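Local coordinates for protein zinc chaperone AztD (Citrobacter koseri, PDB 6CMK) that acts as a periplasmic zinc chaperone, binding zinc ions and passing one of them directly to the solute-binding protein AztC of the AztABCD transport system, at residues B[231-236]-B[281-286]; B[266-271]-B[325-330]. All coordinates share one frame; numbering follows the deposited sequence.

Contact 1: residues B[231-236]-B[281-286]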
ATOM      1  N   THR B 231       8.229   4.299 -31.656  1.00 20.12           N
ATOM      2  CA  THR B 231       8.760   5.643 -31.448  1.00 25.60           C
ATOM      3  C   THR B 231       9.072   5.973 -29.992  1.00 21.17           C
ATOM      4  O   THR B 231       9.780   6.952 -29.741  1.00 25.82           O
ATOM      5  CB  THR B 231       7.780   6.699 -31.975  1.00 28.37           C
ATOM      6  OG1 THR B 231       6.521   6.585 -31.295  1.00 29.54           O
ATOM      7  CG2 THR B 231       7.571   6.538 -33.471  1.00 27.06           C
ATOM      8  N   GLY B 232       8.575   5.201 -29.042  1.00 22.32           N
ATOM      9  CA  GLY B 232       8.728   5.568 -27.642  1.00 18.57           C
ATOM     10  C   GLY B 232       7.713   4.828 -26.789  1.00 21.10           C
ATOM     11  O   GLY B 232       7.247   3.747 -27.153  1.00 19.72           O
ATOM     12  N   LEU B 233       7.392   5.432 -25.648  0.84 20.62           N
ATOM     13  CA  LEU B 233       6.381   4.909 -24.745  0.84 15.77           C
ATOM     14  C   LEU B 233       5.233   5.899 -24.641  0.84 19.63           C
ATOM     15  O   LEU B 233       5.452   7.114 -24.610  0.84 22.88           O
ATOM     16  CB  LEU B 233       6.939   4.661 -23.330  0.84 15.73           C
ATOM     17  CG  LEU B 233       8.266   3.910 -23.194  0.84 21.01           C
ATOM     18  CD1 LEU B 233       8.606   3.665 -21.723  0.84 20.32           C
ATOM     19  CD2 LEU B 233       8.248   2.596 -23.950  0.84 26.77           C
ATOM     20  N   LEU B 234       4.018   5.373 -24.593  1.00 16.79           N
ATOM     21  CA  LEU B 234       2.864   6.140 -24.160  1.00 17.29           C
ATOM     22  C   LEU B 234       2.782   5.971 -22.653  1.00 16.30           C
ATOM     23  O   LEU B 234       2.889   4.849 -22.150  1.00 19.85           O
ATOM     24  CB  LEU B 234       1.579   5.652 -24.819  1.00 18.53           C
ATOM     25  CG  LEU B 234       1.486   5.743 -26.336  1.00 19.62           C
ATOM     26  CD1 LEU B 234       0.135   5.230 -26.774  1.00 22.60           C
ATOM     27  CD2 LEU B 234       1.697   7.161 -26.841  1.00 19.41           C
ATOM     28  N   LEU B 235       2.630   7.080 -21.938  1.00 15.17           N
ATOM     29  CA  LEU B 235       2.562   7.074 -20.486  1.00 17.42           C
ATOM     30  C   LEU B 235       1.193   7.591 -20.092  1.00 14.68           C
ATOM     31  O   LEU B 235       0.776   8.649 -20.567  1.00 18.88           O
ATOM     32  CB  LEU B 235       3.664   7.941 -19.875  1.00 17.24           C
ATOM     33  CG  LEU B 235       5.086   7.456 -20.164  1.00 17.37           C
ATOM     34  CD1 LEU B 235       6.119   8.394 -19.586  1.00 21.48           C
ATOM     35  CD2 LEU B 235       5.298   6.048 -19.626  1.00 15.44           C
ATOM     36  N   ILE B 236       0.494   6.835 -19.249  1.00 14.32           N
ATOM     37  CA  ILE B 236      -0.907   7.099 -18.918  1.00 14.89           C
ATOM     38  C   ILE B 236      -1.031   7.336 -17.420  1.00 16.46           C
ATOM     39  O   ILE B 236      -0.491   6.572 -16.617  1.00 14.99           O
ATOM     40  CB  ILE B 236      -1.822   5.927 -19.335  1.00 14.68           C
ATOM     41  CG1 ILE B 236      -1.529   5.473 -20.777  1.00 17.44           C
ATOM     42  CG2 ILE B 236      -3.296   6.317 -19.198  1.00 15.94           C
ATOM     43  CD1 ILE B 236      -2.117   4.118 -21.093  1.00 20.29           C
ATOM     44  N   ILE B 281      16.297  -1.575 -21.694  1.00 16.98           N
ATOM     45  CA  ILE B 281      16.361  -0.172 -21.309  1.00 16.15           C
ATOM     46  C   ILE B 281      15.628   0.005 -19.993  1.00 18.07           C
ATOM     47  O   ILE B 281      14.628  -0.664 -19.707  1.00 15.88           O
ATOM     48  CB  ILE B 281      15.785   0.801 -22.364  1.00 16.01           C
ATOM     49  CG1 ILE B 281      14.403   0.355 -22.845  1.00 18.28           C
ATOM     50  CG2 ILE B 281      16.763   0.972 -23.516  1.00 18.66           C
ATOM     51  CD1 ILE B 281      13.646   1.459 -23.563  1.00 20.69           C
ATOM     52  N   LEU B 282      16.153   0.922 -19.193  1.00 17.58           N
ATOM     53  CA  LEU B 282      15.561   1.338 -17.935  1.00 14.81           C
ATOM     54  C   LEU B 282      15.010   2.738 -18.147  1.00 17.90           C
ATOM     55  O   LEU B 282      15.710   3.602 -18.687  1.00 20.03           O
ATOM     56  CB  LEU B 282      16.595   1.340 -16.814  1.00 17.99           C
ATOM     57  CG  LEU B 282      17.118   0.020 -16.235  1.00 21.75           C
ATOM     58  CD1 LEU B 282      17.646  -0.924 -17.290  1.00 32.81           C
ATOM     59  CD2 LEU B 282      18.218   0.372 -15.240  1.00 26.76           C
ATOM     60  N   VAL B 283      13.763   2.952 -17.748  1.00 16.19           N
ATOM     61  CA  VAL B 283      13.061   4.196 -18.038  1.00 16.48           C
ATOM     62  C   VAL B 283      12.518   4.769 -16.741  1.00 14.52           C
ATOM     63  O   VAL B 283      11.803   4.079 -16.010  1.00 15.78           O
ATOM     64  CB  VAL B 283      11.914   3.994 -19.047  1.00 16.47           C
ATOM     65  CG1 VAL B 283      11.389   5.336 -19.510  1.00 23.44           C
ATOM     66  CG2 VAL B 283      12.397   3.171 -20.242  1.00 23.77           C
ATOM     67  N   ASP B 284      12.835   6.040 -16.479  1.00 17.56           N
ATOM     68  CA  ASP B 284      12.280   6.762 -15.337  1.00 15.20           C
ATOM     69  C   ASP B 284      11.212   7.733 -15.828  1.00 17.21           C
ATOM     70  O   ASP B 284      11.549   8.801 -16.360  1.00 21.72           O
ATOM     71  CB  ASP B 284      13.386   7.509 -14.594  1.00 18.75           C
ATOM     72  CG  ASP B 284      12.893   8.151 -13.309  1.00 34.86           C
ATOM     73  OD1 ASP B 284      11.661   8.279 -13.122  1.00 28.40           O
ATOM     74  OD2 ASP B 284      13.747   8.516 -12.478  1.00 48.18           O
ATOM     75  N   PRO B 285       9.923   7.413 -15.687  1.00 19.29           N
ATOM     76  CA  PRO B 285       8.881   8.277 -16.258  1.00 23.08           C
ATOM     77  C   PRO B 285       8.667   9.565 -15.486  1.00 30.18           C
ATOM     78  O   PRO B 285       7.919  10.433 -15.960  1.00 32.41           O
ATOM     79  CB  PRO B 285       7.641   7.391 -16.200  1.00 24.01           C
ATOM     80  CG  PRO B 285       7.857   6.575 -14.970  1.00 26.81           C
ATOM     81  CD  PRO B 285       9.337   6.261 -14.975  1.00 25.85           C
ATOM     82  N   THR B 286       9.282   9.708 -14.313  1.00 24.15           N
ATOM     83  CA  THR B 286       9.155  10.920 -13.521  1.00 32.57           C
ATOM     84  C   THR B 286      10.261  11.930 -13.798  1.00 43.92           C
ATOM     85  O   THR B 286      10.174  13.060 -13.306  1.00 48.16           O
ATOM     86  CB  THR B 286       9.149  10.568 -12.025  1.00 38.74           C
ATOM     87  OG1 THR B 286      10.469  10.190 -11.607  1.00 41.44           O
ATOM     88  CG2 THR B 286       8.178   9.414 -11.734  1.00 35.77           C
TER

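Contact 2: residues B[266-271]-B[325-330]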
ATOM      1  N   LYS B 266       7.776  -1.835  -8.600  1.00 16.35           N
ATOM      2  CA  LYS B 266       6.688  -1.831  -7.622  1.00 21.53           C
ATOM      3  C   LYS B 266       6.870  -0.791  -6.526  1.00 30.15           C
ATOM      4  O   LYS B 266       5.959   0.009  -6.278  1.00 41.46           O
ATOM      5  CB  LYS B 266       6.524  -3.221  -7.000  1.00 27.36           C
ATOM      6  CG  LYS B 266       5.533  -4.094  -7.750  1.00 58.02           C
ATOM      7  CD  LYS B 266       4.289  -4.401  -6.921  1.00 80.80           C
ATOM      8  CE  LYS B 266       3.494  -3.149  -6.557  1.00 85.26           C
ATOM      9  NZ  LYS B 266       2.024  -3.417  -6.520  1.00 84.05           N
ATOM     10  N   GLY B 267       8.022  -0.778  -5.863  1.00 30.49           N
ATOM     11  CA  GLY B 267       8.248   0.167  -4.785  1.00 24.92           C
ATOM     12  C   GLY B 267       8.841   1.480  -5.226  1.00 31.04           C
ATOM     13  O   GLY B 267       8.856   2.455  -4.475  1.00 24.96           O
ATOM     14  N   MET B 268       9.315   1.513  -6.459  1.00 20.76           N
ATOM     15  CA  MET B 268       9.927   2.666  -7.085  1.00 14.75           C
ATOM     16  C   MET B 268       9.341   2.727  -8.488  1.00 14.17           C
ATOM     17  O   MET B 268       9.040   1.683  -9.068  1.00 19.40           O
ATOM     18  CB  MET B 268      11.454   2.470  -7.080  1.00 27.43           C
ATOM     19  CG  MET B 268      12.323   3.517  -7.725  1.00 34.85           C
ATOM     20  SD  MET B 268      14.040   3.103  -7.294  1.00 27.80           S
ATOM     21  CE  MET B 268      14.480   1.925  -8.564  1.00 24.01           C
ATOM     22  N   GLN B 269       9.136   3.935  -9.023  1.00 13.39           N
ATOM     23  CA  GLN B 269       8.526   4.074 -10.348  1.00 12.53           C
ATOM     24  C   GLN B 269       9.588   4.022 -11.437  1.00 14.53           C
ATOM     25  O   GLN B 269      10.416   4.933 -11.554  1.00 15.10           O
ATOM     26  CB  GLN B 269       7.719   5.363 -10.457  1.00 13.55           C
ATOM     27  CG  GLN B 269       6.436   5.296  -9.674  1.00 14.78           C
ATOM     28  CD  GLN B 269       5.524   6.467  -9.967  1.00 14.89           C
ATOM     29  OE1 GLN B 269       5.722   7.566  -9.457  1.00 14.88           O
ATOM     30  NE2 GLN B 269       4.536   6.242 -10.827  1.00 12.77           N
ATOM     31  N   TYR B 270       9.540   2.964 -12.252  1.00 15.13           N
ATOM     32  CA  TYR B 270      10.386   2.838 -13.430  1.00 12.22           C
ATOM     33  C   TYR B 270       9.806   1.742 -14.307  1.00 13.37           C
ATOM     34  O   TYR B 270       8.988   0.936 -13.864  1.00 12.32           O
ATOM     35  CB  TYR B 270      11.845   2.507 -13.068  1.00 13.25           C
ATOM     36  CG  TYR B 270      12.044   1.133 -12.463  1.00 13.60           C
ATOM     37  CD1 TYR B 270      11.977   0.932 -11.086  1.00 14.63           C
ATOM     38  CD2 TYR B 270      12.301   0.032 -13.266  1.00 18.57           C
ATOM     39  CE1 TYR B 270      12.169  -0.328 -10.532  1.00 15.28           C
ATOM     40  CE2 TYR B 270      12.483  -1.221 -12.724  1.00 19.50           C
ATOM     41  CZ  TYR B 270      12.427  -1.399 -11.364  1.00 17.92           C
ATOM     42  OH  TYR B 270      12.604  -2.649 -10.842  1.00 18.38           O
ATOM     43  N   PHE B 271      10.281   1.696 -15.553  1.00 14.23           N
ATOM     44  CA  PHE B 271       9.980   0.599 -16.449  1.00 13.49           C
ATOM     45  C   PHE B 271      11.278   0.010 -16.966  1.00 14.45           C
ATOM     46  O   PHE B 271      12.286   0.706 -17.098  1.00 14.25           O
ATOM     47  CB  PHE B 271       9.095   1.060 -17.610  1.00 11.90           C
ATOM     48  CG  PHE B 271       7.788   1.608 -17.159  1.00 14.21           C
ATOM     49  CD1 PHE B 271       6.772   0.754 -16.794  1.00 12.72           C
ATOM     50  CD2 PHE B 271       7.590   2.975 -17.057  1.00 15.57           C
ATOM     51  CE1 PHE B 271       5.568   1.248 -16.337  1.00 13.81           C
ATOM     52  CE2 PHE B 271       6.387   3.479 -16.610  1.00 14.32           C
ATOM     53  CZ  PHE B 271       5.374   2.617 -16.248  1.00 11.76           C
ATOM     54  N   ILE B 325      19.926  -6.768 -11.704  1.00 17.95           N
ATOM     55  CA  ILE B 325      19.966  -5.406 -12.224  1.00 18.31           C
ATOM     56  C   ILE B 325      19.869  -4.433 -11.060  1.00 16.41           C
ATOM     57  O   ILE B 325      18.859  -4.406 -10.347  1.00 17.42           O
ATOM     58  CB  ILE B 325      18.825  -5.137 -13.215  1.00 16.46           C
ATOM     59  CG1 ILE B 325      18.824  -6.170 -14.337  1.00 21.25           C
ATOM     60  CG2 ILE B 325      18.936  -3.716 -13.756  1.00 20.68           C
ATOM     61  CD1 ILE B 325      20.129  -6.248 -15.096  1.00 35.19           C
ATOM     62  N   ASP B 326      20.896  -3.600 -10.909  1.00 16.53           N
ATOM     63  CA  ASP B 326      20.859  -2.459  -9.991  1.00 17.41           C
ATOM     64  C   ASP B 326      20.269  -1.297 -10.776  1.00 17.03           C
ATOM     65  O   ASP B 326      20.940  -0.694 -11.618  1.00 21.31           O
ATOM     66  CB  ASP B 326      22.251  -2.147  -9.460  1.00 25.00           C
ATOM     67  CG  ASP B 326      22.263  -0.987  -8.482  1.00 36.65           C
ATOM     68  OD1 ASP B 326      21.360  -0.123  -8.539  1.00 27.74           O
ATOM     69  OD2 ASP B 326      23.189  -0.942  -7.646  1.00 41.05           O
ATOM     70  N   VAL B 327      18.997  -1.004 -10.510  1.00 19.57           N
ATOM     71  CA  VAL B 327      18.242  -0.073 -11.342  1.00 18.59           C
ATOM     72  C   VAL B 327      18.771   1.348 -11.196  1.00 17.81           C
ATOM     73  O   VAL B 327      18.833   2.104 -12.172  1.00 23.45           O
ATOM     74  CB  VAL B 327      16.743  -0.170 -10.996  1.00 19.31           C
ATOM     75  CG1 VAL B 327      15.933   0.823 -11.794  1.00 25.17           C
ATOM     76  CG2 VAL B 327      16.244  -1.583 -11.274  1.00 16.19           C
ATOM     77  N   LEU B 328      19.163   1.738  -9.986  1.00 21.38           N
ATOM     78  CA  LEU B 328      19.665   3.096  -9.788  1.00 25.89           C
ATOM     79  C   LEU B 328      21.053   3.288 -10.387  1.00 24.47           C
ATOM     80  O   LEU B 328      21.357   4.372 -10.895  1.00 27.53           O
ATOM     81  CB  LEU B 328      19.647   3.433  -8.297  1.00 23.09           C
ATOM     82  CG  LEU B 328      18.192   3.459  -7.799  1.00 34.66           C
ATOM     83  CD1 LEU B 328      18.088   3.510  -6.285  1.00 37.96           C
ATOM     84  CD2 LEU B 328      17.433   4.633  -8.414  1.00 32.90           C
ATOM     85  N   LYS B 329      21.902   2.262 -10.362  1.00 24.45           N
ATOM     86  CA  LYS B 329      23.197   2.384 -11.015  1.00 23.73           C
ATOM     87  C   LYS B 329      23.122   2.133 -12.515  1.00 25.56           C
ATOM     88  O   LYS B 329      24.040   2.523 -13.244  1.00 26.70           O
ATOM     89  CB  LYS B 329      24.200   1.425 -10.379  1.00 23.73           C
ATOM     90  CG  LYS B 329      24.487   1.720  -8.915  1.00 40.92           C
ATOM     91  CD  LYS B 329      25.614   0.850  -8.382  1.00 55.19           C
ATOM     92  CE  LYS B 329      26.281   1.482  -7.173  1.00 70.79           C
ATOM     93  NZ  LYS B 329      27.452   0.690  -6.711  1.00 81.69           N
ATOM     94  N   GLY B 330      22.051   1.506 -12.993  1.00 23.76           N
ATOM     95  CA  GLY B 330      21.925   1.242 -14.412  1.00 22.47           C
ATOM     96  C   GLY B 330      22.899   0.200 -14.919  1.00 18.08           C
ATOM     97  O   GLY B 330      23.451   0.354 -16.016  1.00 25.48           O
TER

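Contact 1: residues B[231-236]-B[281-286]
The puckered pyrrolidine ring of Pro285 is met by Leu235 at a ring carbon: Leu235 CD1 lies 3.8 Å from Pro285 CB, the two side chains crossing at about a right angle. Next to the proline is a truly flat group, the Asp284 carboxylate. Asp284 OD1 accepts from Thr286 N at 3.0 Å, on the anti side and 35° out of the carboxylate plane, an Asx turn that spans Pro285.

One step along the same faces of the two segments, Leu233 and Val283 reach for each other tip to tip, with CD1 of Leu233 3.9 Å from CG1 of Val283. With Val283 CG1 anti to its backbone N (chi1 -169°) and CG2 beside that nitrogen, the fork of the valine is turned to the leucine, and Leu233 CD1 also comes within 4.1 Å of Val283 CG2. Leu233 has two modelled conformers, so its distances hold for one of them and are less certain.

All four residues are buried, and the meeting is purely apolar. Val283 also packs on Leu248 and Phe291, while Leu235 rests on Ala226 within its own sheet. Strands 232-237 and 279-283 each stand third in a four-stranded antiparallel sheet, so the contact joins the third strands of consecutive blades, as expected where the blades of a beta propeller pack face to face.

Contact 2: residues B[266-271]-B[325-330]
The aromatic part of this contact is a CH-pi interaction in which Val327 sits over one face of the Tyr270 ring. Val327 CG1 is 3.8 Å from the centroid of the Tyr270 ring and only 5° off the normal, almost exactly above the centre. The other branch is displaced toward the hydroxyl end, with CG2 of Val327 3.8 Å from CZ of Tyr270. A chi1 of 67° carries the tyrosine ring toward the valine, and chi2 near -90° turns its face to it.

Aliphatic and sulfur contacts come from Met268. Its chain runs extended as far as SD and then bends at chi3, bringing Met268 CE to 3.7 Å from Val327 CG1; the two side chains slide past each other in opposite directions. The same thioether leans on Leu328, Met268 SD lying 3.9 Å from Leu328 CD2. Val327 CG1 touches both the Met268 methyl and the Tyr270 face, which lie on adjacent sides of it.

Within 325-330, Asp326 OD1 accepts from Lys329 N at 3.1 Å, from above the carboxylate plane, an Asx motif across the turn that carries Val327 and Leu328. On the other segment, Tyr270 N bonds to Ser221 OG.

Met268 also packs on Pro341 of the second subunit. The contact joins the loop before strand 271-274 to the turn after strand 321-326 of the next blade. Its apolar and CH-pi chemistry is consistent with a join made by apolar burial and fit rather than by directional bonds between the segments.

Followed from the N terminus, the chain passes 231-236, then 266-271, 281-286 and finally 325-330, so the two contacts cross rather than nest. Contact 1 closes a loop of 44 intervening residues and contact 2 one of 53. Each joins consecutive propeller blades: contact 1 ties the sheet of 218-249 to that of 262-295, and contact 2 carries on from there to the sheet of 300-337. The middle blade serves both, and within it the contacts meet directly: Val283 N lies 2.8 Å from Phe271 O, a probable hydrogen bond between adjacent strands. The centres of the two contacts are about 13 Å apart, and together they link three successive blades.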